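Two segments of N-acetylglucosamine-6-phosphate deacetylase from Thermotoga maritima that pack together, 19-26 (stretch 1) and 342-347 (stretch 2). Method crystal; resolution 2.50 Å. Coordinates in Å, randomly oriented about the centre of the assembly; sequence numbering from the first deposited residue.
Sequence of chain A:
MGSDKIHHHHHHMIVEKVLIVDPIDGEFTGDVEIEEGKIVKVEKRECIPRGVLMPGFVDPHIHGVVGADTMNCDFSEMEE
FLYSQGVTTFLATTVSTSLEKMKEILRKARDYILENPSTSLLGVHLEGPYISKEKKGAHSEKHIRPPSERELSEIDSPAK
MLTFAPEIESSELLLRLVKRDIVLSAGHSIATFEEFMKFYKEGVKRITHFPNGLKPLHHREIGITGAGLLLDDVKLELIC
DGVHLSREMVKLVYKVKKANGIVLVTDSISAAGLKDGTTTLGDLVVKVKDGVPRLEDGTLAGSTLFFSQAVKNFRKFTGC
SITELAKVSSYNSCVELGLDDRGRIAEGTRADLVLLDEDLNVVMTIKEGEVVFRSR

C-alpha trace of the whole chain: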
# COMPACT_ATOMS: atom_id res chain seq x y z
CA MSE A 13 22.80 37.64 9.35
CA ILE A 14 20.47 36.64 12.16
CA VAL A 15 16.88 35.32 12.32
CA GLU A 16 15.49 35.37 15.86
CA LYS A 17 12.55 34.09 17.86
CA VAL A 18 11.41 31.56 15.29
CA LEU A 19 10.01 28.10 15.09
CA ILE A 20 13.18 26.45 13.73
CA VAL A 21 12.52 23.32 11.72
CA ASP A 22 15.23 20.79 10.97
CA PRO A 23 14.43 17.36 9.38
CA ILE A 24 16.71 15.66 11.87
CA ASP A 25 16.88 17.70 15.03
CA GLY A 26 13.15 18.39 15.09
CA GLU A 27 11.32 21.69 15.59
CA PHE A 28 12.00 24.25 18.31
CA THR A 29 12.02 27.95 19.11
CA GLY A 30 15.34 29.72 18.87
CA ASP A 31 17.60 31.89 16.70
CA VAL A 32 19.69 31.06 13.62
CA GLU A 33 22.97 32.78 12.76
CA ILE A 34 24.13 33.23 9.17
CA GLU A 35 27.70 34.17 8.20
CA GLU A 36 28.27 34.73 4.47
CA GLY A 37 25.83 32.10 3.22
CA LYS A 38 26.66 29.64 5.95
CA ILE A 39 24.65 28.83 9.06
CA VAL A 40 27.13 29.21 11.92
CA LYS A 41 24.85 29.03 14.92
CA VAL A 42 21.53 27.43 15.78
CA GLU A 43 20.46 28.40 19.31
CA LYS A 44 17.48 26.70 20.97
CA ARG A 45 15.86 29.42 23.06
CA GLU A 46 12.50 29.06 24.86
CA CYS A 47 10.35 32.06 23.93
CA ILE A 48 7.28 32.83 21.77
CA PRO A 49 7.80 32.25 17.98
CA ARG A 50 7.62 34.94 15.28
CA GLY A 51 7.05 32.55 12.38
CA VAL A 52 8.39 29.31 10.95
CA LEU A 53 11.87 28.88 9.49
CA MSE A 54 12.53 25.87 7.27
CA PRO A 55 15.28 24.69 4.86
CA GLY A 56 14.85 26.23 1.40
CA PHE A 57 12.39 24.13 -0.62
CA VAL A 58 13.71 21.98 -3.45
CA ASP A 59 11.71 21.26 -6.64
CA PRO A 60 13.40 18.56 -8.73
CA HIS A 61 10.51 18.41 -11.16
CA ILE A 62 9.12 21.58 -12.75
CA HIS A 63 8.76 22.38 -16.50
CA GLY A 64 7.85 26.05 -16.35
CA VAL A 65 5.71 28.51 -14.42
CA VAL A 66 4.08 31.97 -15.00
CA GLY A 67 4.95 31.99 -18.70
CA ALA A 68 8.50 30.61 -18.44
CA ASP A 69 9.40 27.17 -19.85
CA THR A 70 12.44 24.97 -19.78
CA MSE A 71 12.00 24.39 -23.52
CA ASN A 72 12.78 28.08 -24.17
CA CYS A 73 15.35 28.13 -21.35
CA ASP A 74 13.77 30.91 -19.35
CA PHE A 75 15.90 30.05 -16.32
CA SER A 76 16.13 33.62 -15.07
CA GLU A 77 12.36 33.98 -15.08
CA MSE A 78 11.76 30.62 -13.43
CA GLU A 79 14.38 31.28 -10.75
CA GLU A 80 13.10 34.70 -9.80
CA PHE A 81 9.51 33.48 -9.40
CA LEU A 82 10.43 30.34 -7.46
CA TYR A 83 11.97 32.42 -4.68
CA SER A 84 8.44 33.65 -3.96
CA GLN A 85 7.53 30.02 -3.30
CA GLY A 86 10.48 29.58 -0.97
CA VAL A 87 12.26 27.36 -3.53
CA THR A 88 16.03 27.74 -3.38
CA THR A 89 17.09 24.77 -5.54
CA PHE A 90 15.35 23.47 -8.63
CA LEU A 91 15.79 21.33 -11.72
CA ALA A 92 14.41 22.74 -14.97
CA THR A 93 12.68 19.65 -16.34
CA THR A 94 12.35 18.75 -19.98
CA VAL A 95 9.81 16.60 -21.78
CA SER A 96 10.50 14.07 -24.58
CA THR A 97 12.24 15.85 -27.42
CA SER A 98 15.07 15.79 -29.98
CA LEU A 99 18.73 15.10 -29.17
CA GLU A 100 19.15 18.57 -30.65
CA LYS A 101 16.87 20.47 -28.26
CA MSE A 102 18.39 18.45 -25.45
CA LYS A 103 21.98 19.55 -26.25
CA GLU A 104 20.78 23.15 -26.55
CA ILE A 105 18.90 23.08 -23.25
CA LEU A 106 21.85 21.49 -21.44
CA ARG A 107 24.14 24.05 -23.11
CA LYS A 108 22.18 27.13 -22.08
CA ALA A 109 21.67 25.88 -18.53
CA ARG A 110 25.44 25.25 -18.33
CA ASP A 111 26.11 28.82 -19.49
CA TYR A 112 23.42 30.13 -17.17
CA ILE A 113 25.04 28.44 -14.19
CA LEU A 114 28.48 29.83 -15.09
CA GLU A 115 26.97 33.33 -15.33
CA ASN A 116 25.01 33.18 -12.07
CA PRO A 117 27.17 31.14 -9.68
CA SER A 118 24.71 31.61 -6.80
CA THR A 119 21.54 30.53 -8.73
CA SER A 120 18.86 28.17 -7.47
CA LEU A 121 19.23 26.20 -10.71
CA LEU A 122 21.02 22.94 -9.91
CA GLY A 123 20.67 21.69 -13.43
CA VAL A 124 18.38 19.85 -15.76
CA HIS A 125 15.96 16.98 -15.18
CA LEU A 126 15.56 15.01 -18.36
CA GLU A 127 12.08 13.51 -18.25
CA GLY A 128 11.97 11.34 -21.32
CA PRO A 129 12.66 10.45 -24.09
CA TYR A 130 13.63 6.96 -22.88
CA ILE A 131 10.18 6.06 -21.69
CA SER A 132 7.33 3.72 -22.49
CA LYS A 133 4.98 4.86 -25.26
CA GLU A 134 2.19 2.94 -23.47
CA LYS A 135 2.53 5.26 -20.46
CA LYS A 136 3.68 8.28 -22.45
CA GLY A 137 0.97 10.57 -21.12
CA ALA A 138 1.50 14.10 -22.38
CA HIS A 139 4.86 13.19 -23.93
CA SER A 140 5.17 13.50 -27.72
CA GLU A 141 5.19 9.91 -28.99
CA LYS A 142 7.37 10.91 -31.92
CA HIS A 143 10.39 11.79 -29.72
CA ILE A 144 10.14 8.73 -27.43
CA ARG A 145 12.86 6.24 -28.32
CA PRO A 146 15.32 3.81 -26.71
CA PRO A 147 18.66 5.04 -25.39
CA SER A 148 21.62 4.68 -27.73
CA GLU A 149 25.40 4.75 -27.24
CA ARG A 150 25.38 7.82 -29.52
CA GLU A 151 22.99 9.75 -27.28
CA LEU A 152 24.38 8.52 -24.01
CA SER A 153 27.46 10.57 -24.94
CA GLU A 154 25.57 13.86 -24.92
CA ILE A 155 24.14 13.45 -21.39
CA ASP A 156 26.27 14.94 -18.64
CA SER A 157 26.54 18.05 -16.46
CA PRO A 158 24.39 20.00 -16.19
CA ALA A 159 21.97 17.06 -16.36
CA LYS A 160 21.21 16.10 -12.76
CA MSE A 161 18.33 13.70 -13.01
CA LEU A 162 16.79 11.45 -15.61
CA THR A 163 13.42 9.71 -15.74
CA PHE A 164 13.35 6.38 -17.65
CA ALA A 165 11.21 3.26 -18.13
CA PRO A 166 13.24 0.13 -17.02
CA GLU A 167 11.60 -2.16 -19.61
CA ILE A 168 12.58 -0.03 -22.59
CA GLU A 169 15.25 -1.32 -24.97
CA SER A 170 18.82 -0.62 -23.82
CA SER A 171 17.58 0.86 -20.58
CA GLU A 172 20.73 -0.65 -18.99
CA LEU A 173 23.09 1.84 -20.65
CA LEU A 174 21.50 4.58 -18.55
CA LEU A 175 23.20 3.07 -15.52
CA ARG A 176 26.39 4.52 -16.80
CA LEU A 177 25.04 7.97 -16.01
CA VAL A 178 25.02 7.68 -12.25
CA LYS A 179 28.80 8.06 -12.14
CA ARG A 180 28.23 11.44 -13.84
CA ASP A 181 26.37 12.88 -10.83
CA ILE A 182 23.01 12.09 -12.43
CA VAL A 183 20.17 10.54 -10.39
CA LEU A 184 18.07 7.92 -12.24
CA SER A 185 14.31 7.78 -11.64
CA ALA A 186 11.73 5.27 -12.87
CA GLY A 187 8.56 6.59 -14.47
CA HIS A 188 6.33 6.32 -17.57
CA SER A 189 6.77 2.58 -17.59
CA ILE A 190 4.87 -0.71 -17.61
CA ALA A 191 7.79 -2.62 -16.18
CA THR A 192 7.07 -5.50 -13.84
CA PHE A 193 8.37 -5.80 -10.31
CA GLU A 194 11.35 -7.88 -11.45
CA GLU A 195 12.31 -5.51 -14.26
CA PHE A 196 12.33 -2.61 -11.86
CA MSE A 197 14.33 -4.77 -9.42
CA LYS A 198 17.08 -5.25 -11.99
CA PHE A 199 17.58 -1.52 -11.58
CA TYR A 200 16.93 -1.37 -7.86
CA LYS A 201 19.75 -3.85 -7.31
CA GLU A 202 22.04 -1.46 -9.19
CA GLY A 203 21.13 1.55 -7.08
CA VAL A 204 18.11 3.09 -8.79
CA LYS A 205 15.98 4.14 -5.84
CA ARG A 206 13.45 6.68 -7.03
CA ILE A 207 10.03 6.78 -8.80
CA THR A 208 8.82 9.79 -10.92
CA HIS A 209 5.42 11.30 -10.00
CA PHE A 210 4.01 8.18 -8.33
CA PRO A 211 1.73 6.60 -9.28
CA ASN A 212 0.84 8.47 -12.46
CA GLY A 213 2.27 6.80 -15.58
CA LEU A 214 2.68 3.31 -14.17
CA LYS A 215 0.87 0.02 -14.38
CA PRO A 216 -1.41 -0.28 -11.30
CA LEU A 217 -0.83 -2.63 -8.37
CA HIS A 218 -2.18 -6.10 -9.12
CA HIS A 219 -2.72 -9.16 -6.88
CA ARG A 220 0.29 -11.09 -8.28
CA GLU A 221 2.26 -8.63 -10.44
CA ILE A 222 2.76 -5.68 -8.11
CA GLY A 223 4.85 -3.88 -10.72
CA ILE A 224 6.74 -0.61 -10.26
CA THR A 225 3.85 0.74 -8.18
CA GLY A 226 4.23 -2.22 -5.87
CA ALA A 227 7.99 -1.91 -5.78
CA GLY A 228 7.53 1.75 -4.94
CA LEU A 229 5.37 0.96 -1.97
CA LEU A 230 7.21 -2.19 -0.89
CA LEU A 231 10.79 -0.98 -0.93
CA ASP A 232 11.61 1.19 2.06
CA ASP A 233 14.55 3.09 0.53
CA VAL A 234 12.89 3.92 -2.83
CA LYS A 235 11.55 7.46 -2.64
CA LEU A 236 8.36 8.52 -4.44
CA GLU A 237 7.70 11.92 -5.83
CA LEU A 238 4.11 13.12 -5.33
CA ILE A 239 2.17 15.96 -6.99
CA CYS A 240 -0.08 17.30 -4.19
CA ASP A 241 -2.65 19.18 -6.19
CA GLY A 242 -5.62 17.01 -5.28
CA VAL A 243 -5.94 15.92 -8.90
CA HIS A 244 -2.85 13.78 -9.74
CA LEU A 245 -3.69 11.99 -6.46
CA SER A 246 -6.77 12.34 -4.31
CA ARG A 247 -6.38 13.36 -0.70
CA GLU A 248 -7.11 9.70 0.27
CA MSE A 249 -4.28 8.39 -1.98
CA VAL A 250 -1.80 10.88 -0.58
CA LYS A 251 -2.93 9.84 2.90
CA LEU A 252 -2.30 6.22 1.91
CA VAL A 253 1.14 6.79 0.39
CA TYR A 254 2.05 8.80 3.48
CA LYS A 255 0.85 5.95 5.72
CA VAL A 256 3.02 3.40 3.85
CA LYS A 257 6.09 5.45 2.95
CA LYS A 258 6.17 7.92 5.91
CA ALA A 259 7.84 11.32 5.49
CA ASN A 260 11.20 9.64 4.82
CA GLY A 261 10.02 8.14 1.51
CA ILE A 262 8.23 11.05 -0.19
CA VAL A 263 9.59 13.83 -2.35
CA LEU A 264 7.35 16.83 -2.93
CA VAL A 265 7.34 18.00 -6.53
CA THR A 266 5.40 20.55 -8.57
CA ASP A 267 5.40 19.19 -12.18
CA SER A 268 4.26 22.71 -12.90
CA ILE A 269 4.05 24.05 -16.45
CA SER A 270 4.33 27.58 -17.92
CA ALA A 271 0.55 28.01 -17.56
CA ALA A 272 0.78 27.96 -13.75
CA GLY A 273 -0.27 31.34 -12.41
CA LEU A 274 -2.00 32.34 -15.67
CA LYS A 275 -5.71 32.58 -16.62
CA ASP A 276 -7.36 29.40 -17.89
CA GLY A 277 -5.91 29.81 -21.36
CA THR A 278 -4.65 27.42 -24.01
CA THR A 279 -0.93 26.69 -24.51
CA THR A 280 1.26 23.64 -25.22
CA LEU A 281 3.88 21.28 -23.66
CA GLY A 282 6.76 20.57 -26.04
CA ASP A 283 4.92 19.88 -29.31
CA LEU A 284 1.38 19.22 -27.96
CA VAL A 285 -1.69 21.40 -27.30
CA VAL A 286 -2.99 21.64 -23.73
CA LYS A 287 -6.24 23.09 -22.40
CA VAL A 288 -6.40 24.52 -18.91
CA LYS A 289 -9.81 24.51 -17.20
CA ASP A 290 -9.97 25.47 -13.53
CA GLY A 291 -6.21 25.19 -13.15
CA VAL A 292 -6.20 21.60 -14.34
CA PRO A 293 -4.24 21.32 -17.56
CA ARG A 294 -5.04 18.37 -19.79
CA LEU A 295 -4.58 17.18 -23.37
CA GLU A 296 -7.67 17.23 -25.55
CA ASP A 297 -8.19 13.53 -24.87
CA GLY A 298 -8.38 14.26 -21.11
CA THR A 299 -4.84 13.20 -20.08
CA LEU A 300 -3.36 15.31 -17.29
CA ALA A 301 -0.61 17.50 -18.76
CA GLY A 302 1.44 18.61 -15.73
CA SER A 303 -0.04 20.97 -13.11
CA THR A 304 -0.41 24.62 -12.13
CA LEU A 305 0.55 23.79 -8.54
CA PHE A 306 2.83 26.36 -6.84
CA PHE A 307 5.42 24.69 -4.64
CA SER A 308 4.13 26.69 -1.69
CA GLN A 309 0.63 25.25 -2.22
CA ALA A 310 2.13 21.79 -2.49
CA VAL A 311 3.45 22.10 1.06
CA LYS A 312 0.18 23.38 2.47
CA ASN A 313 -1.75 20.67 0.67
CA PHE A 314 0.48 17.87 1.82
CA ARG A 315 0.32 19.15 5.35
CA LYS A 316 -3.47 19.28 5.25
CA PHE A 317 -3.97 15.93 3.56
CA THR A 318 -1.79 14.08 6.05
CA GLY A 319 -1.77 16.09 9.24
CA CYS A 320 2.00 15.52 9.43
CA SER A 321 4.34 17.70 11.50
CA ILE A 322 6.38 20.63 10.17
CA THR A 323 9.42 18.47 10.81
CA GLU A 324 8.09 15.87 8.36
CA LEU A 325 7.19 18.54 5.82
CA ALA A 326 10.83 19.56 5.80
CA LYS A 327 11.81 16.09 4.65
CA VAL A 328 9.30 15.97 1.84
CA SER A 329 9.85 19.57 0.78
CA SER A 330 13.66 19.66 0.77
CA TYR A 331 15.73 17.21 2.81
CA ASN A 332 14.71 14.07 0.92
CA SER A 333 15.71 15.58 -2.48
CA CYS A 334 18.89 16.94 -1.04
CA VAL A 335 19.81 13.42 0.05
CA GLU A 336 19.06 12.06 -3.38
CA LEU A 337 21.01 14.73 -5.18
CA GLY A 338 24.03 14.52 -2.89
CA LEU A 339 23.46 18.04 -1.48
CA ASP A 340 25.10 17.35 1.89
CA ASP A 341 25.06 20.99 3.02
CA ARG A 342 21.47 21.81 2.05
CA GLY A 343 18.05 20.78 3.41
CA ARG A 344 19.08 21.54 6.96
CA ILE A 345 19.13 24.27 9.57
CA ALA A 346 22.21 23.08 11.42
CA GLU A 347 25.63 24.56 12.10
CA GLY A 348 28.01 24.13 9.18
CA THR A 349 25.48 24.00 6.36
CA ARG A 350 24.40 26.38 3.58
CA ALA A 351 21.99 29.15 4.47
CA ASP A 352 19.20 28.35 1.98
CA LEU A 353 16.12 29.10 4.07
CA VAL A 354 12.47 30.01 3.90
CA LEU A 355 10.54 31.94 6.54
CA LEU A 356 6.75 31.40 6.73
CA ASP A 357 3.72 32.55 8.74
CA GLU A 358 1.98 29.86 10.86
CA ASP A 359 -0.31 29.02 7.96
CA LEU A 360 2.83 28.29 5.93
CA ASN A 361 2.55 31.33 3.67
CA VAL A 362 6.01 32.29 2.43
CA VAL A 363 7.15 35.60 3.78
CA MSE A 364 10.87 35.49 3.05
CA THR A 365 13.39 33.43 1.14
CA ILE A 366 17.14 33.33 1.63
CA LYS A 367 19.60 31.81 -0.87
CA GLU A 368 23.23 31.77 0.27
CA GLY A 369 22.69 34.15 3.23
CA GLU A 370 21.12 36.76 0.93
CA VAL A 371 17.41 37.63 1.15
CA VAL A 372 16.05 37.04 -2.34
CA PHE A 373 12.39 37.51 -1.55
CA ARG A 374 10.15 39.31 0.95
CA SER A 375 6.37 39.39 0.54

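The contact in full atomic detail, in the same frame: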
# COMPACT_ATOMS: atom_id res chain seq x y z
N LEU A 19 10.25 29.51 14.94
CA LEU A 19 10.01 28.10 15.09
C LEU A 19 10.98 27.47 14.10
O LEU A 19 10.67 27.37 12.92
CB LEU A 19 8.58 27.75 14.70
CG LEU A 19 8.06 26.47 15.35
CD1 LEU A 19 6.72 26.09 14.68
CD2 LEU A 19 9.06 25.36 15.23
N ILE A 20 12.15 27.07 14.57
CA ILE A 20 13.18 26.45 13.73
C ILE A 20 12.78 25.01 13.38
O ILE A 20 12.41 24.23 14.26
CB ILE A 20 14.52 26.39 14.46
CG1 ILE A 20 14.92 27.80 14.89
CG2 ILE A 20 15.59 25.72 13.58
CD1 ILE A 20 16.00 27.80 16.01
N VAL A 21 12.89 24.65 12.11
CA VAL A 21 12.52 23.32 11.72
C VAL A 21 13.61 22.62 10.96
O VAL A 21 13.91 23.00 9.84
CB VAL A 21 11.26 23.33 10.84
CG1 VAL A 21 10.81 21.94 10.59
CG2 VAL A 21 10.17 24.17 11.49
N ASP A 22 14.19 21.60 11.58
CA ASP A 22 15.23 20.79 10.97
C ASP A 22 14.67 19.35 10.83
O ASP A 22 14.04 18.82 11.75
CB ASP A 22 16.50 20.79 11.84
CG ASP A 22 17.67 20.06 11.19
OD1 ASP A 22 18.23 20.58 10.22
OD2 ASP A 22 18.01 18.94 11.64
N PRO A 23 14.89 18.72 9.68
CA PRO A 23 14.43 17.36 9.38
C PRO A 23 14.96 16.34 10.36
O PRO A 23 14.35 15.29 10.55
CB PRO A 23 15.01 17.07 8.01
CG PRO A 23 15.37 18.43 7.46
CD PRO A 23 15.82 19.19 8.65
N ILE A 24 16.10 16.63 10.96
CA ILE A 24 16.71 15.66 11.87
C ILE A 24 16.64 16.01 13.34
O ILE A 24 16.36 15.17 14.17
CB ILE A 24 18.18 15.42 11.46
CG1 ILE A 24 18.22 14.69 10.11
CG2 ILE A 24 18.90 14.58 12.50
CD1 ILE A 24 19.62 14.54 9.57
N ASP A 25 16.90 17.27 13.66
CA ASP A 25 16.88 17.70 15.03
C ASP A 25 15.49 18.08 15.51
O ASP A 25 15.31 18.41 16.68
CB ASP A 25 17.88 18.87 15.22
CG ASP A 25 19.31 18.45 14.93
OD1 ASP A 25 19.69 17.30 15.29
OD2 ASP A 25 20.07 19.27 14.35
N GLY A 26 14.50 18.04 14.64
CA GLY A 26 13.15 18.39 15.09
C GLY A 26 12.84 19.88 14.99
O GLY A 26 13.58 20.64 14.34
N ARG A 342 22.72 21.14 2.37
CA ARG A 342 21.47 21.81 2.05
C ARG A 342 20.38 20.99 2.75
O ARG A 342 20.67 19.92 3.26
CB ARG A 342 21.25 21.77 0.54
CG ARG A 342 20.99 23.09 -0.13
CD ARG A 342 22.21 23.97 -0.13
NE ARG A 342 23.30 23.45 -0.96
CZ ARG A 342 23.24 23.29 -2.27
NH1 ARG A 342 22.14 23.62 -2.93
NH2 ARG A 342 24.30 22.83 -2.94
N GLY A 343 19.16 21.50 2.79
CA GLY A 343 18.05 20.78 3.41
C GLY A 343 18.13 20.67 4.92
O GLY A 343 17.52 19.80 5.53
N ARG A 344 18.90 21.56 5.52
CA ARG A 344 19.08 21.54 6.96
C ARG A 344 19.20 22.95 7.52
O ARG A 344 19.48 23.90 6.79
CB ARG A 344 20.38 20.78 7.30
CG ARG A 344 20.43 19.31 6.88
CD ARG A 344 19.50 18.48 7.75
NE ARG A 344 19.82 18.54 9.18
CZ ARG A 344 20.91 18.03 9.76
NH1 ARG A 344 21.83 17.40 9.03
NH2 ARG A 344 21.05 18.11 11.09
N ILE A 345 18.96 23.04 8.82
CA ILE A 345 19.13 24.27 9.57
C ILE A 345 19.96 23.76 10.72
O ILE A 345 19.45 23.53 11.82
CB ILE A 345 17.85 24.87 10.16
CG1 ILE A 345 16.89 25.30 9.05
CG2 ILE A 345 18.23 26.10 11.01
CD1 ILE A 345 15.67 26.10 9.56
N ALA A 346 21.24 23.56 10.44
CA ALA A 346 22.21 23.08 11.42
C ALA A 346 23.56 23.76 11.17
O ALA A 346 23.91 24.12 10.05
CB ALA A 346 22.36 21.54 11.28
N GLU A 347 24.33 23.94 12.22
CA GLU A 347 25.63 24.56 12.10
C GLU A 347 26.54 23.86 11.09
O GLU A 347 26.68 22.64 11.11
CB GLU A 347 26.29 24.62 13.47
CG GLU A 347 25.72 25.77 14.27
CD GLU A 347 26.05 25.69 15.75
OE1 GLU A 347 27.15 25.18 16.07
OE2 GLU A 347 25.20 26.15 16.56
O HOH W 1 20.05 22.13 14.14

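How do the two backbones lie against each other? Residues 19-22 form the end of a strand, after which the chain turns through Pro-23, Ile-24 and Asp-25; the turn is closed by a hydrogen bond from Asp-22 N to Gly-26 O (3.0 Å) and a weak one from Gly-26 N to Asp-22 O (3.0 Å). The second stretch has no regular structure. The two come closest in register at Asp-22 and Ile-345, whose CA atoms are 5.4 Å apart, yet no backbone-to-backbone hydrogen bond joins them.

What takes the place of such a bond? The carboxylate of Asp-22 does. Asp-22 OD1 accepts a nearly straight hydrogen bond from Ile-345 N (2.9 Å, 174°), and the same atom forms a salt bridge with Arg-344 NE at 2.8 Å. Asp-22 OD2 accepts a hydrogen bond from Arg-344 NH2 at 3.2 Å and also serves its own turn, accepting Asp-25 N at 2.8 Å and Ile-24 N at 3.1 Å. One buried acid thus shapes the turn and holds the other stretch, its negative charge offset by the guanidinium.

What else surrounds Arg-344? Its side chain bends through three successive m rotamers, bringing the guanidinium edge to Asp-22. Ile-24 CD1 covers one face of the guanidinium, 3.7 Å from Arg-344 NH1. Asp-25 adds a longer salt bridge, OD2 to Arg-344 NH2 at 3.6 Å, and a water donates both to Asp-25 OD2 (2.9 Å) and to Ile-345 O (2.8 Å), linking the turn to the opposing backbone.

Where is the apolar part of the contact? Ile-345 points toward the strand, its CG2 meeting Ile-20 CG2 at 3.7 Å. Close by, carbon packs against backbone oxygen: Ile-345 CD1 lies 3.6 Å from Val-21 O, and Pro-23 CG rests 3.2 Å from Gly-343 O. Gly-343 has a positive phi, which by itself favours glycine.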